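Local structure of glycerophosphodiester phosphodiesterase (Thermotoga maritima, 1O1Z) at residues L26-L30 / E31-K35; A77-S80 / E81-L85. The protein belongs to the glycerophosphodiester phosphodiesterase family, whose members are built on a TIM-barrel fold. All coordinates share one frame; numbering follows the deposited sequence.

Interaction 1: residues L26-L30 / E31-K35; sequences LENTL and EAFMK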
ATOM      1  N   LEU A  26      -0.177  -7.411  15.101  1.00 10.46           N
ATOM      2  CA  LEU A  26      -0.001  -8.364  14.014  1.00 10.32           C
ATOM      3  C   LEU A  26      -0.426  -7.765  12.665  1.00 10.32           C
ATOM      4  O   LEU A  26      -1.557  -7.288  12.487  1.00  9.08           O
ATOM      5  CB  LEU A  26      -0.774  -9.647  14.299  1.00 11.10           C
ATOM      6  CG  LEU A  26      -0.673 -10.736  13.223  1.00 13.19           C
ATOM      7  CD1 LEU A  26       0.754 -11.222  13.073  1.00 16.23           C
ATOM      8  CD2 LEU A  26      -1.631 -11.901  13.506  1.00 13.32           C
ATOM      9  N   GLU A  27       0.501  -7.806  11.705  1.00  8.81           N
ATOM     10  CA  GLU A  27       0.311  -7.203  10.407  1.00  7.98           C
ATOM     11  C   GLU A  27      -0.995  -7.611   9.751  1.00 10.17           C
ATOM     12  O   GLU A  27      -1.426  -8.773   9.794  1.00  8.57           O
ATOM     13  CB  GLU A  27       1.439  -7.568   9.465  1.00  8.79           C
ATOM     14  CG  GLU A  27       1.636  -9.055   9.292  1.00 11.87           C
ATOM     15  CD  GLU A  27       2.637  -9.341   8.210  1.00 13.15           C
ATOM     16  OE1 GLU A  27       3.832  -9.275   8.549  1.00 18.61           O
ATOM     17  OE2 GLU A  27       2.234  -9.607   7.053  1.00 13.77           O
ATOM     18  N   ASN A  28      -1.600  -6.635   9.103  1.00  8.37           N
ATOM     19  CA  ASN A  28      -2.760  -6.865   8.245  1.00  8.23           C
ATOM     20  C   ASN A  28      -4.019  -7.360   8.976  1.00 10.89           C
ATOM     21  O   ASN A  28      -4.943  -7.875   8.341  1.00 12.38           O
ATOM     22  CB  ASN A  28      -2.399  -7.734   7.031  1.00  7.76           C
ATOM     23  CG  ASN A  28      -1.853  -6.938   5.873  1.00  9.03           C
ATOM     24  OD1 ASN A  28      -2.168  -5.752   5.702  1.00 10.27           O
ATOM     25  ND2 ASN A  28      -1.003  -7.574   5.078  1.00 10.09           N
ATOM     26  N   THR A  29      -4.069  -7.167  10.291  1.00 10.23           N
ATOM     27  CA  THR A  29      -5.276  -7.480  11.072  1.00 10.46           C
ATOM     28  C   THR A  29      -6.090  -6.244  11.355  1.00 10.69           C
ATOM     29  O   THR A  29      -5.571  -5.117  11.326  1.00 10.07           O
ATOM     30  CB  THR A  29      -4.932  -8.121  12.430  1.00 10.42           C
ATOM     31  OG1 THR A  29      -4.138  -7.213  13.236  1.00 11.00           O
ATOM     32  CG2 THR A  29      -4.129  -9.402  12.251  1.00 12.36           C
ATOM     33  N   LEU A  30      -7.362  -6.435  11.710  1.00 11.51           N
ATOM     34  CA  LEU A  30      -8.201  -5.286  12.021  1.00 11.31           C
ATOM     35  C   LEU A  30      -7.611  -4.503  13.178  1.00 11.26           C
ATOM     36  O   LEU A  30      -7.641  -3.282  13.170  1.00 12.26           O
ATOM     37  CB  LEU A  30      -9.646  -5.680  12.354  1.00 12.82           C
ATOM     38  CG  LEU A  30     -10.487  -6.242  11.228  1.00 15.60           C
ATOM     39  CD1 LEU A  30     -11.840  -6.679  11.769  1.00 16.84           C
ATOM     40  CD2 LEU A  30     -10.653  -5.200  10.127  1.00 15.24           C
ATOM     41  N   GLU A  31      -7.088  -5.201  14.188  1.00 11.17           N
ATOM     42  CA  GLU A  31      -6.457  -4.544  15.305  1.00 11.61           C
ATOM     43  C   GLU A  31      -5.318  -3.651  14.836  1.00  9.81           C
ATOM     44  O   GLU A  31      -5.239  -2.491  15.229  1.00 10.89           O
ATOM     45  CB  GLU A  31      -5.948  -5.567  16.325  1.00 12.36           C
ATOM     46  CG  GLU A  31      -5.237  -4.934  17.508  1.00 15.74           C
ATOM     47  CD  GLU A  31      -4.662  -5.964  18.457  1.00 21.61           C
ATOM     48  OE1 GLU A  31      -4.037  -6.934  17.982  1.00 26.47           O
ATOM     49  OE2 GLU A  31      -4.809  -5.777  19.676  1.00 26.48           O
ATOM     50  N   ALA A  32      -4.442  -4.164  13.969  1.00  9.93           N
ATOM     51  CA  ALA A  32      -3.311  -3.351  13.493  1.00  8.45           C
ATOM     52  C   ALA A  32      -3.796  -2.102  12.744  1.00  8.93           C
ATOM     53  O   ALA A  32      -3.257  -1.013  12.919  1.00 10.05           O
ATOM     54  CB  ALA A  32      -2.395  -4.174  12.632  1.00  8.37           C
ATOM     55  N   PHE A  33      -4.830  -2.254  11.918  1.00  9.01           N
ATOM     56  CA  PHE A  33      -5.342  -1.096  11.175  1.00  8.17           C
ATOM     57  C   PHE A  33      -5.974  -0.080  12.113  1.00  8.81           C
ATOM     58  O   PHE A  33      -5.705   1.111  12.017  1.00 10.16           O
ATOM     59  CB  PHE A  33      -6.370  -1.509  10.121  1.00  9.57           C
ATOM     60  CG  PHE A  33      -5.850  -2.483   9.094  1.00  8.24           C
ATOM     61  CD1 PHE A  33      -4.669  -2.240   8.426  1.00  9.07           C
ATOM     62  CD2 PHE A  33      -6.579  -3.611   8.730  1.00  9.67           C
ATOM     63  CE1 PHE A  33      -4.187  -3.112   7.463  1.00 10.92           C
ATOM     64  CE2 PHE A  33      -6.089  -4.491   7.774  1.00 10.05           C
ATOM     65  CZ  PHE A  33      -4.909  -4.252   7.144  1.00  7.96           C
ATOM     66  N   MET A  34      -6.805  -0.547  13.045  1.00  9.48           N
ATOM     67  CA  MET A  34      -7.465   0.362  13.998  1.00 10.44           C
ATOM     68  C   MET A  34      -6.432   1.095  14.871  1.00 11.13           C
ATOM     69  O   MET A  34      -6.575   2.283  15.137  1.00 11.92           O
ATOM     70  CB  MET A  34      -8.512  -0.391  14.829  1.00 13.88           C
ATOM     71  CG  MET A  34      -9.675  -0.914  13.944  1.00 16.33           C
ATOM     72  SD  MET A  34     -11.022  -1.649  15.007  0.50 17.87           S
ATOM     73  CE  MET A  34     -10.221  -3.111  15.606  0.50 18.66           C
ATOM     74  N   LYS A  35      -5.399   0.381  15.304  1.00  8.92           N
ATOM     75  CA  LYS A  35      -4.356   0.976  16.139  1.00  9.61           C
ATOM     76  C   LYS A  35      -3.519   2.027  15.393  1.00  9.65           C
ATOM     77  O   LYS A  35      -3.067   2.996  15.995  1.00  9.76           O
ATOM     78  CB  LYS A  35      -3.452  -0.105  16.746  1.00 11.38           C
ATOM     79  CG  LYS A  35      -4.125  -0.962  17.808  1.00 10.65           C
ATOM     80  CD  LYS A  35      -4.301  -0.210  19.083  1.00 15.73           C
ATOM     81  CE  LYS A  35      -5.152  -1.006  20.063  1.00 23.48           C
ATOM     82  NZ  LYS A  35      -5.430  -0.206  21.276  1.00 31.32           N
TER
HETATM   83  O   HOH W   1      -1.289  -8.198  17.696  1.00 21.54           O
HETATM   84  O   HOH W   2      -4.554  -8.895  15.760  1.00 35.08           O
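Thr29 OG1 sits at the hub of the polar contacts, accepting the backbone N-H of Ala32 at 3.2 Å from Ala32 N. The same hydroxyl donates back to Leu26 O, 2.7 Å from OG1 and in the plane of that carbonyl, and it accepts a hydrogen bond from a water. This threefold grip depends on chi1 of 61°, which sets OG1 between the backbone N and carbonyl carbon of Thr29, facing the first turn of the helix. That water also donates to Glu31 OE1, and a second water joins the same oxygen to Leu26 N, so one carboxylate oxygen of the extended glutamate is tied through water to both ends of the turn. Behind the cap, Phe33 N bonds to Thr29 O at 3.0 Å and Met34 N to Leu30 O at 2.9 Å.

Thr29 O lies over one face of the Phe33 ring, while Asn28 OD1 reaches the ring edge, 3.4 Å from CZ, with the amide and ring planes 51° apart. That buried oxygen has no hydrogen-bonding partner; Asn28 ND2, by contrast, is held by Asp47. Ala32 CB presses against Leu26 O. Altogether, a type II turn from Leu26 to Thr29 delivers a threonine N-cap to helix 30-38, which follows the first barrel strand.

Interaction 2: residues A77-S80 / E81-L85; sequences ATVS and ELKEL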
ATOM      1  N   ALA A  77      -8.425 -22.118   0.282  1.00 11.00           N
ATOM      2  CA  ALA A  77      -9.364 -22.150   1.402  1.00 11.01           C
ATOM      3  C   ALA A  77     -10.416 -21.069   1.226  1.00 11.86           C
ATOM      4  O   ALA A  77     -10.135 -19.982   0.712  1.00 11.99           O
ATOM      5  CB  ALA A  77      -8.630 -21.946   2.701  1.00 11.89           C
ATOM      6  N   THR A  78     -11.639 -21.344   1.690  1.00 11.05           N
ATOM      7  CA  THR A  78     -12.664 -20.314   1.731  1.00 11.70           C
ATOM      8  C   THR A  78     -12.375 -19.294   2.840  1.00  9.45           C
ATOM      9  O   THR A  78     -11.594 -19.547   3.774  1.00  9.50           O
ATOM     10  CB  THR A  78     -14.052 -20.924   1.992  1.00 12.49           C
ATOM     11  OG1 THR A  78     -14.057 -21.515   3.305  1.00 11.15           O
ATOM     12  CG2 THR A  78     -14.370 -22.044   0.997  1.00 15.11           C
ATOM     13  N   VAL A  79     -13.027 -18.146   2.780  1.00 10.08           N
ATOM     14  CA  VAL A  79     -12.873 -17.164   3.857  1.00 12.27           C
ATOM     15  C   VAL A  79     -13.171 -17.774   5.237  1.00  9.78           C
ATOM     16  O   VAL A  79     -12.401 -17.596   6.178  1.00 10.08           O
ATOM     17  CB  VAL A  79     -13.738 -15.902   3.635  1.00 15.04           C
ATOM     18  CG1 VAL A  79     -13.685 -14.994   4.834  1.00 18.02           C
ATOM     19  CG2 VAL A  79     -13.266 -15.132   2.409  1.00 16.81           C
ATOM     20  N   SER A  80     -14.261 -18.529   5.342  1.00 11.70           N
ATOM     21  CA  SER A  80     -14.622 -19.173   6.601  1.00  9.17           C
ATOM     22  C   SER A  80     -13.511 -20.109   7.085  1.00  7.92           C
ATOM     23  O   SER A  80     -13.151 -20.100   8.256  1.00  9.79           O
ATOM     24  CB  SER A  80     -15.941 -19.932   6.457  1.00 12.94           C
ATOM     25  OG  SER A  80     -16.300 -20.480   7.722  1.00 13.93           O
ATOM     26  N   GLU A  81     -12.964 -20.922   6.167  1.00  8.03           N
ATOM     27  CA  GLU A  81     -11.875 -21.839   6.500  1.00  9.04           C
ATOM     28  C   GLU A  81     -10.625 -21.088   6.969  1.00  8.23           C
ATOM     29  O   GLU A  81      -9.987 -21.491   7.926  1.00  9.80           O
ATOM     30  CB  GLU A  81     -11.554 -22.713   5.294  1.00  9.80           C
ATOM     31  CG  GLU A  81     -12.639 -23.758   5.064  1.00 11.40           C
ATOM     32  CD  GLU A  81     -12.581 -24.460   3.719  1.00 18.65           C
ATOM     33  OE1 GLU A  81     -11.789 -24.078   2.816  1.00 14.57           O
ATOM     34  OE2 GLU A  81     -13.372 -25.415   3.551  1.00 19.01           O
ATOM     35  N   LEU A  82     -10.314 -19.984   6.303  1.00  8.77           N
ATOM     36  CA  LEU A  82      -9.174 -19.152   6.685  1.00  9.17           C
ATOM     37  C   LEU A  82      -9.345 -18.539   8.062  1.00  7.91           C
ATOM     38  O   LEU A  82      -8.421 -18.485   8.849  1.00  9.37           O
ATOM     39  CB  LEU A  82      -8.922 -18.062   5.643  1.00  9.90           C
ATOM     40  CG  LEU A  82      -8.459 -18.605   4.289  1.00  9.14           C
ATOM     41  CD1 LEU A  82      -8.558 -17.545   3.204  1.00 13.91           C
ATOM     42  CD2 LEU A  82      -7.046 -19.178   4.395  1.00 12.61           C
ATOM     43  N   LYS A  83     -10.543 -18.058   8.347  1.00  9.92           N
ATOM     44  CA  LYS A  83     -10.845 -17.531   9.673  1.00  9.68           C
ATOM     45  C   LYS A  83     -10.775 -18.617  10.750  1.00  7.62           C
ATOM     46  O   LYS A  83     -10.293 -18.363  11.844  1.00  9.47           O
ATOM     47  CB  LYS A  83     -12.214 -16.856   9.642  1.00 10.47           C
ATOM     48  CG  LYS A  83     -12.121 -15.476   8.969  1.00 14.21           C
ATOM     49  CD  LYS A  83     -13.400 -14.711   8.930  1.00 19.45           C
ATOM     50  CE  LYS A  83     -13.220 -13.349   8.272  1.00 17.96           C
ATOM     51  NZ  LYS A  83     -12.618 -12.318   9.148  1.00 16.13           N
ATOM     52  N   GLU A  84     -11.238 -19.823  10.443  1.00  8.91           N
ATOM     53  CA  GLU A  84     -11.131 -20.909  11.398  1.00 10.50           C
ATOM     54  C   GLU A  84      -9.659 -21.213  11.690  1.00  9.05           C
ATOM     55  O   GLU A  84      -9.266 -21.357  12.834  1.00 11.02           O
ATOM     56  CB  GLU A  84     -11.836 -22.173  10.877  0.65 13.57           C
ATOM     57  CG  GLU A  84     -13.339 -22.024  10.667  0.65 14.60           C
ATOM     58  CD  GLU A  84     -13.911 -23.022   9.660  0.65 21.62           C
ATOM     59  OE1 GLU A  84     -13.562 -24.214   9.751  0.65 22.97           O
ATOM     60  OE2 GLU A  84     -14.710 -22.623   8.770  0.65 14.02           O
ATOM     61  N   LEU A  85      -8.853 -21.322  10.636  1.00  8.55           N
ATOM     62  CA  LEU A  85      -7.427 -21.653  10.772  1.00 10.10           C
ATOM     63  C   LEU A  85      -6.620 -20.613  11.541  1.00 10.05           C
ATOM     64  O   LEU A  85      -5.677 -20.952  12.260  1.00 13.52           O
ATOM     65  CB  LEU A  85      -6.803 -21.816   9.390  1.00 10.75           C
ATOM     66  CG  LEU A  85      -7.225 -23.074   8.652  1.00 11.45           C
ATOM     67  CD1 LEU A  85      -6.866 -22.978   7.181  1.00 15.56           C
ATOM     68  CD2 LEU A  85      -6.626 -24.317   9.293  1.00 17.36           C
TER
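Thr78 and Glu81 exchange hydrogen bonds in both directions at the start of helix 79-85. Thr78 OG1 takes the N-H of Glu81 at 3.1 Å from Glu81 N, and Glu81 OE1 takes the N-H of Thr78 at 3.0 Å from Thr78 N, the N-H approaching from above the carboxylate plane. The glutamate folds back because CG stands beside its own backbone N (chi1 -73°), and CG comes within 3.2 Å of Thr78 OG1 as the two side chains pass each other. This reciprocal pair is a capping box, with Thr78 as N-cap; Val79 N, another amide of the first turn, is satisfied by Asp53.

Further along, Leu82 N, Lys83 N and Glu84 N find the carbonyls of Thr78, Val79 and Ser80 in turn. In one of two modelled Glu84 conformers, and so less certainly, Ser80 OG donates to the anti lone pair of Glu84 OE2 at 2.9 Å. Ala77, just before the N-cap, meets Leu82 CD2 through CB at 3.6 Å, consistent with a hydrophobic staple. Val79 CG1 lies alongside the aliphatic part of Lys83, touching CE at 3.8 Å, while Lys83 NZ carries on to a salt bridge with Glu95 and a hydrogen bond to Ile90 O.

Overall arrangement
From the N terminus, strand 14-18 leads into the loop that interaction 1 closes onto the start of helix 30-38. The chain then passes through strands 43-50 and 56-58 and the small antiparallel pair 63-64 and 70-73, with helix 65-68 between its strands, before interaction 2 begins helix 79-85. The two contacts are in series, neither crossing nor enclosing the other, with centres about 18 Å apart and nearest atoms about 6 Å apart. Interaction 1 packs against strand 43-50 of the barrel sheet and against helix 93-99. Interaction 2 lies farther from the chain's centre, where Leu85 touches strand 70-73 and the lysine end meets helix 93-99, so both contacts converge on that helix.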